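Local coordinates for protein BtGH115A (Bacteroides thetaiotaomicron, PDB 5BY3) that acts as a family GH115 4-O-methyl-alpha-glucuronidase with specificity for decorated arabinogalactans, at residues M175-S178 with N179-E183; R194-E197 with R198-E201; C218-F222 with F223-G227; A554-E557 with L558-P562; R620-P623 with V624-R627. One frame throughout, in Å; residues are numbered along the deposited sequence.

Interaction 1 of 5, residues M175-S178 with N179-E183; sequences MPWS and NKTYE
Tyr182 lays its CB over one face of the Trp177 six-membered ring, offset toward the rim, with CB 3.6 Å from CZ2 of Trp177. The CH-pi contact is set up by two matching torsions. Trp177 has CG trans to its own N (chi1 170°), Tyr182 likewise, and the two side chains run side by side in the same direction. Their rings are nearly parallel, planes at 10°, but slid apart, with centroids 5.4 Å from each other, so ring barely overlaps ring and the methylene makes most of the touch. Thr181 crosses the indole at about a right angle, CB 3.8 Å from Trp177 CD1. This spacing comes from a widened pi-type turn at the end of helix 174-182. Trp177 O accepts two backbone N-H groups, Thr181 N at 2.9 Å from above the carbonyl plane and Tyr182 N at 2.9 Å nearly in line with C=O, while Ser178 O receives Glu183 N at 2.8 Å. The helix follows strand 162-166, the first strand of the TIM barrel, and Glu183 is where helical geometry ends. Replacing Trp177 by alanine would probably leave the Tyr182 methylene without its aromatic floor and open a gap beside Thr181. One shell out, the indole NE1 bonds to Lys610 O and the ring meets Trp611, which probably helps to hold its tilt. Ser178 OG and Glu183 OE1 both bond to Thr195 OG1, and Glu183 OE2 takes Arg194 N at the start of helix 193-205.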
# COMPACT_ATOMS: atom_id res chain seq x y z
N MSE A 175 -11.23 -10.49 9.46
CA MSE A 175 -11.96 -10.72 10.76
C MSE A 175 -12.62 -12.12 10.79
O MSE A 175 -12.22 -12.92 11.63
CB MSE A 175 -12.83 -9.58 11.29
CG MSE A 175 -13.27 -9.82 12.74
SE MSE A 175 -14.85 -11.03 12.79
CE MSE A 175 -16.30 -9.92 12.07
N PRO A 176 -13.55 -12.45 9.87
CA PRO A 176 -14.18 -13.79 9.93
C PRO A 176 -13.19 -14.93 9.76
O PRO A 176 -13.34 -15.97 10.39
CB PRO A 176 -15.21 -13.80 8.78
CG PRO A 176 -14.86 -12.64 7.92
CD PRO A 176 -14.06 -11.65 8.73
N TRP A 177 -12.17 -14.74 8.93
CA TRP A 177 -11.15 -15.76 8.78
C TRP A 177 -10.46 -16.07 10.12
O TRP A 177 -10.27 -17.23 10.48
CB TRP A 177 -10.14 -15.35 7.72
CG TRP A 177 -8.97 -16.22 7.70
CD1 TRP A 177 -8.89 -17.49 7.16
CD2 TRP A 177 -7.69 -15.93 8.27
NE1 TRP A 177 -7.63 -17.99 7.38
CE2 TRP A 177 -6.87 -17.06 8.07
CE3 TRP A 177 -7.15 -14.83 8.96
CZ2 TRP A 177 -5.54 -17.13 8.49
CZ3 TRP A 177 -5.79 -14.90 9.40
CH2 TRP A 177 -5.02 -16.04 9.17
N SER A 178 -10.08 -15.03 10.86
CA SER A 178 -9.45 -15.22 12.17
C SER A 178 -10.39 -15.88 13.21
O SER A 178 -10.05 -16.92 13.79
CB SER A 178 -8.90 -13.90 12.70
OG SER A 178 -8.24 -14.13 13.91
N ASN A 179 -11.56 -15.24 13.39
CA ASN A 179 -12.64 -15.60 14.32
C ASN A 179 -13.35 -16.95 14.10
O ASN A 179 -14.00 -17.45 15.01
CB ASN A 179 -13.70 -14.49 14.22
CG ASN A 179 -14.71 -14.51 15.34
OD1 ASN A 179 -14.37 -14.31 16.51
ND2 ASN A 179 -15.96 -14.71 15.00
N LYS A 180 -13.25 -17.52 12.91
CA LYS A 180 -13.90 -18.82 12.62
C LYS A 180 -12.96 -19.88 12.01
O LYS A 180 -13.06 -21.04 12.35
CB LYS A 180 -15.18 -18.67 11.77
CG LYS A 180 -15.97 -17.40 12.00
CD LYS A 180 -17.26 -17.54 12.78
CE LYS A 180 -18.26 -16.62 12.08
NZ LYS A 180 -19.54 -16.38 12.80
N THR A 181 -12.03 -19.47 11.14
CA THR A 181 -11.17 -20.43 10.48
C THR A 181 -9.82 -20.69 11.14
O THR A 181 -9.48 -21.84 11.39
CB THR A 181 -10.96 -20.08 9.03
OG1 THR A 181 -12.23 -19.77 8.44
CG2 THR A 181 -10.32 -21.26 8.33
N TYR A 182 -9.06 -19.63 11.44
CA TYR A 182 -7.71 -19.82 11.97
C TYR A 182 -7.59 -19.90 13.47
O TYR A 182 -6.84 -20.73 13.99
CB TYR A 182 -6.75 -18.78 11.40
CG TYR A 182 -5.34 -19.03 11.86
CD1 TYR A 182 -4.65 -20.16 11.44
CD2 TYR A 182 -4.73 -18.17 12.77
CE1 TYR A 182 -3.36 -20.42 11.90
CE2 TYR A 182 -3.44 -18.41 13.22
CZ TYR A 182 -2.76 -19.53 12.78
OH TYR A 182 -1.49 -19.76 13.22
N GLU A 183 -8.26 -19.00 14.19
CA GLU A 183 -8.23 -19.00 15.65
C GLU A 183 -9.67 -18.89 16.14
O GLU A 183 -10.10 -17.80 16.55
CB GLU A 183 -7.42 -17.82 16.12
CG GLU A 183 -6.99 -17.83 17.58
CD GLU A 183 -6.29 -16.55 17.96
OE1 GLU A 183 -6.09 -15.69 17.06
OE2 GLU A 183 -5.93 -16.38 19.15

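Interaction 2 of 5, residues R194-E197 with R198-E201; sequences RTNE and RIFE
Phe200 turns one ring face to the backbone carbonyl of Asn196, whose O lies 3.1 Å from Phe200 CG and offset toward the rim. The same oxygen accepts Phe200 N at 2.7 Å, so one carbonyl meets both the backbone and the ring of the residue one turn later. The ring reaches this place because chi1 of Phe200 (-50°) sets CG beside its own N and trans to the carbonyl carbon, folding the side chain back along the helix. Its far end reaches the Asn196 side chain, with CE2 3.8 Å from CB, while the amide and ring planes stand 40° apart. Trimming Phe200 to an alanine would probably uncover the Asn196 carbonyl on that side and leave the Asn196 methylene without its ring contact. The amide ND2 of Asn196 is held by Gly192 O. Two i to i+3 salt bridges run along the helix. Arg194 NE meets Glu197 OE1 at 2.8 Å, in the guanidinium plane and on the syn side of the carboxylate, though tilted out of the carboxylate plane, with a weak second bond from NH2 to OE2. Arg198, bent at chi2 (-58°), brings NH1 to 3.3 Å from Glu201 OE1, on its syn lone pair; that oxygen also pairs with Arg49, while NE of Arg198 bonds to Tyr182 OH. Ile199 runs CG1 past Thr195 O at 3.4 Å. In the TIM-barrel region, helix 193-205 lies against helix 228-235 through Asn228 and Ala232, against strand 210-212 through Tyr211, and against helix 174-182 through Thr195, while Trp134 makes a cation-pi contact with Arg198.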
# COMPACT_ATOMS: atom_id res chain seq x y z
N ARG A 194 -3.12 -15.66 18.64
CA ARG A 194 -2.52 -16.56 17.63
C ARG A 194 -2.53 -15.94 16.22
O ARG A 194 -1.52 -15.92 15.53
CB ARG A 194 -3.14 -17.98 17.70
CG ARG A 194 -2.21 -19.10 18.18
CD ARG A 194 -2.08 -19.19 19.69
NE ARG A 194 -1.15 -18.20 20.24
CZ ARG A 194 -1.18 -17.69 21.48
NH1 ARG A 194 -2.12 -18.08 22.35
NH2 ARG A 194 -0.29 -16.77 21.86
N THR A 195 -3.65 -15.34 15.83
CA THR A 195 -3.68 -14.57 14.58
C THR A 195 -2.63 -13.43 14.54
O THR A 195 -1.90 -13.28 13.54
CB THR A 195 -5.08 -14.04 14.31
OG1 THR A 195 -6.01 -15.13 14.47
CG2 THR A 195 -5.18 -13.43 12.92
N ASN A 196 -2.50 -12.68 15.63
CA ASN A 196 -1.53 -11.58 15.68
C ASN A 196 -0.06 -12.02 15.59
O ASN A 196 0.73 -11.40 14.87
CB ASN A 196 -1.83 -10.64 16.86
CG ASN A 196 -2.98 -9.70 16.56
OD1 ASN A 196 -2.81 -8.68 15.87
ND2 ASN A 196 -4.18 -10.05 17.04
N GLU A 197 0.29 -13.12 16.27
CA GLU A 197 1.62 -13.71 16.10
C GLU A 197 1.92 -14.00 14.62
O GLU A 197 3.04 -13.75 14.15
CB GLU A 197 1.79 -14.94 16.97
CG GLU A 197 1.72 -14.61 18.46
CD GLU A 197 1.68 -15.85 19.35
OE1 GLU A 197 0.92 -16.80 19.03
OE2 GLU A 197 2.40 -15.85 20.38
N ARG A 198 0.92 -14.52 13.89
CA ARG A 198 1.04 -14.73 12.45
C ARG A 198 1.28 -13.44 11.65
O ARG A 198 2.16 -13.43 10.79
CB ARG A 198 -0.17 -15.47 11.89
CG ARG A 198 -0.13 -16.98 12.11
CD ARG A 198 1.09 -17.69 11.51
NE ARG A 198 0.96 -19.12 11.77
CZ ARG A 198 1.84 -20.08 11.48
NH1 ARG A 198 3.03 -19.85 10.89
NH2 ARG A 198 1.51 -21.33 11.80
N ILE A 199 0.52 -12.38 11.94
CA ILE A 199 0.73 -11.07 11.35
C ILE A 199 2.11 -10.51 11.67
O ILE A 199 2.83 -10.02 10.77
CB ILE A 199 -0.37 -10.07 11.75
CG1 ILE A 199 -1.74 -10.65 11.35
CG2 ILE A 199 -0.12 -8.73 11.08
CD1 ILE A 199 -2.95 -9.84 11.82
N PHE A 200 2.52 -10.65 12.94
CA PHE A 200 3.83 -10.16 13.33
C PHE A 200 5.00 -10.91 12.70
O PHE A 200 6.02 -10.26 12.35
CB PHE A 200 3.98 -10.05 14.85
CG PHE A 200 2.86 -9.30 15.55
CD1 PHE A 200 2.18 -8.26 14.95
CD2 PHE A 200 2.52 -9.65 16.86
CE1 PHE A 200 1.17 -7.60 15.63
CE2 PHE A 200 1.49 -8.99 17.54
CZ PHE A 200 0.83 -7.96 16.93
N GLU A 201 4.87 -12.23 12.50
CA GLU A 201 5.85 -12.96 11.65
C GLU A 201 5.98 -12.32 10.27
O GLU A 201 7.07 -12.18 9.72
CB GLU A 201 5.39 -14.38 11.35
CG GLU A 201 5.56 -15.40 12.43
CD GLU A 201 5.00 -16.76 12.04
OE1 GLU A 201 4.71 -17.04 10.84
OE2 GLU A 201 4.84 -17.57 12.95

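Interaction 3 of 5, residues C218-F222 with F223-G227; sequences CTLPF and FLTKG
Phe222 and Phe223, neighbours in sequence, form a T-shaped pair. The edge of Phe222 points at the face of Phe223, with CD2 of Phe222 above the centre of that ring and 3.8 Å from its CD1. The planes stand at 87° and the centroids 4.9 Å apart. Different first torsions make this possible: Phe222 has CG trans to its N (chi1 -178°), whereas Phe223 swings CG back beside its own N (chi1 -80°). Behind the rings the backbone curls into a short 3-10 turn. Pro221 O is gripped from both faces of its carbonyl plane, by Leu224 N at 3.0 Å and by the hydroxyl Thr225 OG1 at 2.9 Å. Thr225 N then bonds to Phe222 O at 3.1 Å, also from above the carbonyl plane. The Leu220 methyl CD2 packs tightly on the threonine, 3.1 Å from OG1, and a water that Leu220 O meets at 2.8 Å also bonds to the hydroxyl. Thr225 thus ties turn, leucine and water together. Phe222 and Phe223 both touch Met239 of strand 238-239, and Phe223 packs on Arg279 and Val283 of helix 265-283. The whole is a turn in a beta-alpha loop of the TIM barrel, leading from its second strand, 210-212, to Gly227, the N-cap residue of helix 228-235.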
# COMPACT_ATOMS: atom_id res chain seq x y z
N CYS A 218 -17.25 -3.97 14.10
CA CYS A 218 -17.34 -5.46 14.06
C CYS A 218 -16.23 -6.28 14.77
O CYS A 218 -16.36 -7.49 14.90
CB CYS A 218 -17.45 -5.93 12.60
SG CYS A 218 -15.89 -5.83 11.66
N THR A 219 -15.16 -5.62 15.19
CA THR A 219 -13.97 -6.28 15.76
C THR A 219 -13.75 -5.95 17.27
O THR A 219 -14.00 -4.84 17.71
CB THR A 219 -12.73 -5.90 14.92
OG1 THR A 219 -12.86 -6.48 13.63
CG2 THR A 219 -11.42 -6.37 15.52
N LEU A 220 -13.27 -6.93 18.03
CA LEU A 220 -12.83 -6.68 19.40
C LEU A 220 -11.58 -5.79 19.44
O LEU A 220 -10.55 -6.17 18.88
CB LEU A 220 -12.53 -7.99 20.16
CG LEU A 220 -12.46 -7.84 21.69
CD1 LEU A 220 -13.84 -7.58 22.29
CD2 LEU A 220 -11.78 -9.05 22.36
N PRO A 221 -11.67 -4.61 20.09
CA PRO A 221 -10.45 -3.79 20.17
C PRO A 221 -9.24 -4.54 20.68
O PRO A 221 -9.34 -5.36 21.61
CB PRO A 221 -10.85 -2.66 21.11
CG PRO A 221 -12.32 -2.48 20.82
CD PRO A 221 -12.86 -3.87 20.59
N PHE A 222 -8.12 -4.28 20.01
CA PHE A 222 -6.87 -4.97 20.24
C PHE A 222 -6.51 -5.09 21.70
O PHE A 222 -6.21 -6.19 22.17
CB PHE A 222 -5.75 -4.23 19.52
CG PHE A 222 -4.41 -4.88 19.66
CD1 PHE A 222 -4.06 -5.94 18.87
CD2 PHE A 222 -3.49 -4.41 20.60
CE1 PHE A 222 -2.82 -6.54 18.98
CE2 PHE A 222 -2.24 -5.00 20.72
CZ PHE A 222 -1.91 -6.08 19.91
N PHE A 223 -6.54 -3.96 22.41
CA PHE A 223 -6.02 -3.88 23.77
C PHE A 223 -7.01 -4.38 24.83
O PHE A 223 -6.69 -4.44 26.02
CB PHE A 223 -5.58 -2.46 24.06
CG PHE A 223 -4.24 -2.11 23.49
CD1 PHE A 223 -3.07 -2.74 23.94
CD2 PHE A 223 -4.13 -1.08 22.56
CE1 PHE A 223 -1.82 -2.39 23.45
CE2 PHE A 223 -2.87 -0.70 22.07
CZ PHE A 223 -1.72 -1.36 22.52
N LEU A 224 -8.20 -4.71 24.35
CA LEU A 224 -9.25 -5.38 25.12
C LEU A 224 -9.31 -6.87 24.79
O LEU A 224 -10.32 -7.52 25.07
CB LEU A 224 -10.62 -4.73 24.83
CG LEU A 224 -10.79 -3.33 25.42
CD1 LEU A 224 -12.23 -2.87 25.34
CD2 LEU A 224 -10.28 -3.33 26.86
N THR A 225 -8.25 -7.39 24.16
CA THR A 225 -8.19 -8.80 23.76
C THR A 225 -7.06 -9.40 24.56
O THR A 225 -5.95 -8.89 24.54
CB THR A 225 -7.93 -8.99 22.24
OG1 THR A 225 -8.89 -8.24 21.48
CG2 THR A 225 -7.99 -10.48 21.83
N LYS A 226 -7.36 -10.48 25.26
CA LYS A 226 -6.37 -11.13 26.09
C LYS A 226 -5.28 -11.82 25.21
O LYS A 226 -5.59 -12.64 24.34
CB LYS A 226 -7.08 -12.08 27.07
CG LYS A 226 -6.20 -13.03 27.87
CD LYS A 226 -5.66 -12.37 29.12
CE LYS A 226 -5.27 -13.43 30.14
NZ LYS A 226 -4.02 -13.02 30.83
N GLY A 227 -4.04 -11.44 25.46
CA GLY A 227 -2.88 -12.01 24.78
C GLY A 227 -2.19 -11.03 23.84
O GLY A 227 -0.95 -11.01 23.72
O HOH W 1 -9.80 -8.81 18.54

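Interaction 4 of 5, residues A554-E557 with L558-P562; sequences AYFE and LVKYP
Tyr555 leaves the helix with its CB pointing away from Val559 and Lys560, yet its ring comes back beside them because CG lies trans to the backbone N (chi1 -172°). On one flank of the ring CD1 lies 3.8 Å from Val559 CB, and the next atom, CE1, comes to 3.6 Å from the same CB; on its other flank CE2 comes to 4.1 Å from Lys560 CB, both neighbours approaching obliquely. CZ and OH still graze Val559 CG1, and the hydroxyl ends in a hydrogen bond to Val540 O of helix 523-543. Both neighbours can lie round one ring because helix 552-580 widens here into a pi-type turn. Tyr555 O accepts Val559 N at 3.0 Å, the usual helical bond, and Lys560 N at 2.9 Å, one residue further on. Phe556 O receives Tyr561 N at 2.6 Å in the carbonyl plane. Pro562, which has no N-H to give, follows at a kink, its CD 3.5 Å from Glu557 O. Tyr561 has its CA over one face of the Phe556 ring, and its CB lies 3.7 Å from Phe556 CE2. Beyond the turn, Phe556 meets His602 edge-to-face, and Tyr561 OH bonds to Thr600 OG1 of helix 587-603 and to Trp405 NE1. Glu557 forms a salt bridge with Lys438, and Val559 packs on Ile482 of helix 476-495.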
# COMPACT_ATOMS: atom_id res chain seq x y z
N ALA A 554 0.15 -20.96 -4.21
CA ALA A 554 0.63 -19.59 -4.40
C ALA A 554 0.24 -19.09 -5.77
O ALA A 554 -0.08 -17.89 -5.97
CB ALA A 554 2.14 -19.51 -4.22
N TYR A 555 0.22 -20.00 -6.72
CA TYR A 555 -0.17 -19.57 -8.05
C TYR A 555 -1.66 -19.17 -8.06
O TYR A 555 -2.02 -18.16 -8.66
CB TYR A 555 0.14 -20.64 -9.10
CG TYR A 555 -0.07 -20.18 -10.52
CD1 TYR A 555 0.82 -19.27 -11.13
CD2 TYR A 555 -1.15 -20.64 -11.26
CE1 TYR A 555 0.63 -18.85 -12.44
CE2 TYR A 555 -1.34 -20.24 -12.57
CZ TYR A 555 -0.46 -19.35 -13.15
OH TYR A 555 -0.67 -18.97 -14.43
N PHE A 556 -2.52 -19.92 -7.39
CA PHE A 556 -3.92 -19.56 -7.47
C PHE A 556 -4.13 -18.22 -6.76
O PHE A 556 -4.79 -17.32 -7.27
CB PHE A 556 -4.84 -20.67 -6.90
CG PHE A 556 -6.30 -20.42 -7.20
CD1 PHE A 556 -6.88 -20.90 -8.37
CD2 PHE A 556 -7.09 -19.66 -6.31
CE1 PHE A 556 -8.23 -20.63 -8.66
CE2 PHE A 556 -8.43 -19.40 -6.58
CZ PHE A 556 -9.01 -19.89 -7.75
N GLU A 557 -3.52 -18.11 -5.59
CA GLU A 557 -3.54 -16.93 -4.74
C GLU A 557 -2.99 -15.66 -5.37
O GLU A 557 -3.64 -14.62 -5.29
CB GLU A 557 -2.82 -17.23 -3.42
CG GLU A 557 -3.64 -18.10 -2.51
CD GLU A 557 -2.85 -18.65 -1.37
OE1 GLU A 557 -2.27 -17.85 -0.61
OE2 GLU A 557 -2.83 -19.89 -1.22
N LEU A 558 -1.83 -15.77 -6.03
CA LEU A 558 -1.08 -14.59 -6.49
C LEU A 558 -1.25 -14.24 -7.96
O LEU A 558 -1.09 -13.09 -8.34
CB LEU A 558 0.40 -14.76 -6.14
CG LEU A 558 0.67 -15.06 -4.63
CD1 LEU A 558 2.07 -15.57 -4.42
CD2 LEU A 558 0.43 -13.88 -3.73
N VAL A 559 -1.56 -15.23 -8.79
CA VAL A 559 -1.74 -15.00 -10.23
C VAL A 559 -3.15 -15.36 -10.69
O VAL A 559 -3.86 -14.50 -11.19
CB VAL A 559 -0.65 -15.72 -11.08
CG1 VAL A 559 -0.77 -15.37 -12.54
CG2 VAL A 559 0.74 -15.31 -10.65
N LYS A 560 -3.56 -16.61 -10.51
CA LYS A 560 -4.78 -17.12 -11.15
C LYS A 560 -6.04 -16.45 -10.60
O LYS A 560 -6.84 -15.94 -11.38
CB LYS A 560 -4.84 -18.65 -11.07
CG LYS A 560 -5.83 -19.31 -12.03
CD LYS A 560 -5.52 -20.79 -12.21
CE LYS A 560 -6.41 -21.42 -13.27
NZ LYS A 560 -7.64 -22.01 -12.66
N TYR A 561 -6.23 -16.41 -9.28
CA TYR A 561 -7.42 -15.73 -8.74
C TYR A 561 -7.54 -14.26 -9.17
O TYR A 561 -8.60 -13.92 -9.69
CB TYR A 561 -7.62 -15.87 -7.21
CG TYR A 561 -8.97 -15.31 -6.73
CD1 TYR A 561 -10.15 -16.08 -6.82
CD2 TYR A 561 -9.07 -14.01 -6.23
CE1 TYR A 561 -11.37 -15.57 -6.41
CE2 TYR A 561 -10.28 -13.51 -5.82
CZ TYR A 561 -11.43 -14.29 -5.91
OH TYR A 561 -12.64 -13.76 -5.52
N PRO A 562 -6.48 -13.39 -8.98
CA PRO A 562 -6.72 -11.98 -9.37
C PRO A 562 -6.88 -11.73 -10.86
O PRO A 562 -7.77 -10.98 -11.25
CB PRO A 562 -5.52 -11.20 -8.80
CG PRO A 562 -4.47 -12.23 -8.50
CD PRO A 562 -5.18 -13.56 -8.30

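Interaction 5 of 5, residues R620-P623 with V624-R627; sequences RKLP and VFNR
Pro623 O accepts Asn626 N at 2.9 Å, with a nearly straight N-H (166°) that arrives well above the carbonyl plane. One residue earlier, Leu622 O takes Phe625 N at 3.0 Å in the same manner, so two i to i+3 bonds follow each other. Pro623, lacking an N-H, sits at the start of the turn, where none has to be donated. The side chains pack on this frame. Leu622 and Phe625 lie side by side and point the same way, with Leu622 CB 3.6 Å from Phe625 CE2. Phe625 has its CG beside its own N and trans to the carbonyl carbon (chi1 -54°), which swings the ring back over the turn. Val624 CG1 stands over the centre of one face of that ring; it gets there from the crowded position between backbone N and carbonyl carbon (chi1 75°), from which it also reaches Leu622 CB at 4.3 Å. At the opposite end of the leucine, methyl CD2 covers one face of the Arg620 guanidinium, toward its rim. That group is held by salt bridges to Asp402 and Glu506, so the leucine packs on an arginine whose charge is already engaged. Lys572 NZ bonds to both Val624 O and Asn626 O, fastening the turn to helix 552-580. The arrangement is a proline-initiated 3-10 turn in the long connection from helix 587-603 to strand 646-647, where the helical region passes into the C-terminal beta-strands; the Phe625 side chain lies about 9 Å from the bound nickel ion.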
# COMPACT_ATOMS: atom_id res chain seq x y z
N ARG A 620 -18.99 -5.67 1.48
CA ARG A 620 -19.96 -4.64 1.79
C ARG A 620 -21.27 -4.71 0.95
O ARG A 620 -22.05 -3.78 0.97
CB ARG A 620 -19.27 -3.27 1.75
CG ARG A 620 -19.78 -2.24 2.75
CD ARG A 620 -19.06 -0.91 2.57
NE ARG A 620 -20.03 0.17 2.56
CZ ARG A 620 -20.00 1.23 1.76
NH1 ARG A 620 -19.03 1.40 0.89
NH2 ARG A 620 -20.94 2.14 1.86
N LYS A 621 -21.49 -5.80 0.21
CA LYS A 621 -22.73 -6.02 -0.58
C LYS A 621 -23.08 -4.86 -1.50
O LYS A 621 -24.26 -4.48 -1.67
CB LYS A 621 -23.96 -6.36 0.29
CG LYS A 621 -23.70 -7.11 1.59
CD LYS A 621 -23.69 -8.61 1.38
CE LYS A 621 -23.53 -9.30 2.74
NZ LYS A 621 -24.01 -10.71 2.75
N LEU A 622 -22.05 -4.29 -2.11
CA LEU A 622 -22.24 -3.18 -3.04
C LEU A 622 -22.91 -3.69 -4.28
O LEU A 622 -22.64 -4.83 -4.69
CB LEU A 622 -20.92 -2.44 -3.36
CG LEU A 622 -20.21 -1.79 -2.16
CD1 LEU A 622 -19.24 -0.72 -2.65
CD2 LEU A 622 -21.16 -1.19 -1.11
N PRO A 623 -23.81 -2.86 -4.88
CA PRO A 623 -24.60 -3.31 -6.04
C PRO A 623 -23.73 -3.89 -7.17
O PRO A 623 -24.06 -4.96 -7.74
CB PRO A 623 -25.31 -2.02 -6.49
CG PRO A 623 -25.39 -1.20 -5.28
CD PRO A 623 -24.11 -1.46 -4.54
N VAL A 624 -22.61 -3.21 -7.46
CA VAL A 624 -21.66 -3.66 -8.48
C VAL A 624 -21.31 -5.17 -8.40
O VAL A 624 -21.04 -5.77 -9.46
CB VAL A 624 -20.40 -2.74 -8.53
CG1 VAL A 624 -19.46 -2.99 -7.37
CG2 VAL A 624 -19.64 -2.89 -9.84
N PHE A 625 -21.33 -5.79 -7.19
CA PHE A 625 -20.93 -7.20 -7.05
C PHE A 625 -22.05 -8.21 -7.30
O PHE A 625 -21.81 -9.43 -7.26
CB PHE A 625 -20.30 -7.49 -5.66
CG PHE A 625 -19.14 -6.59 -5.30
CD1 PHE A 625 -17.91 -6.68 -5.98
CD2 PHE A 625 -19.28 -5.63 -4.31
CE1 PHE A 625 -16.85 -5.84 -5.67
CE2 PHE A 625 -18.20 -4.79 -3.99
CZ PHE A 625 -16.99 -4.90 -4.66
N ASN A 626 -23.26 -7.73 -7.52
CA ASN A 626 -24.42 -8.60 -7.74
C ASN A 626 -24.48 -9.13 -9.18
O ASN A 626 -23.77 -8.62 -10.05
CB ASN A 626 -25.71 -7.82 -7.46
CG ASN A 626 -25.90 -7.48 -6.00
OD1 ASN A 626 -26.50 -6.46 -5.68
ND2 ASN A 626 -25.40 -8.34 -5.10
N ARG A 627 -25.36 -10.10 -9.47
CA ARG A 627 -25.71 -10.33 -10.89
C ARG A 627 -26.33 -9.04 -11.34
O ARG A 627 -26.96 -8.34 -10.55
CB ARG A 627 -26.71 -11.43 -11.12
CG ARG A 627 -26.19 -12.83 -11.01
CD ARG A 627 -27.35 -13.83 -10.94
NE ARG A 627 -26.81 -15.17 -10.72
CZ ARG A 627 -26.71 -15.78 -9.54
NH1 ARG A 627 -27.11 -15.20 -8.40
NH2 ARG A 627 -26.16 -16.99 -9.50

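In the fold
From the N terminus the five contacts follow in series; each is local, within one continuous stretch of chain, so none encloses, nests in or crosses another. Interactions 1, 2 and 3 lie in the first part of the TIM barrel and touch each other. Interaction 1 meets interaction 2 where the end of helix 174-182 faces helix 193-205, and interaction 3 where Met175 packs on Thr219. Interaction 2 reaches interaction 3 through Asn196 and Phe222. Interaction 4 sits far along the chain in the helical bundle, and interaction 5 in the connection leaving that bundle for the C-terminal strands. These two do not touch, their nearest atoms being about 9 Å apart.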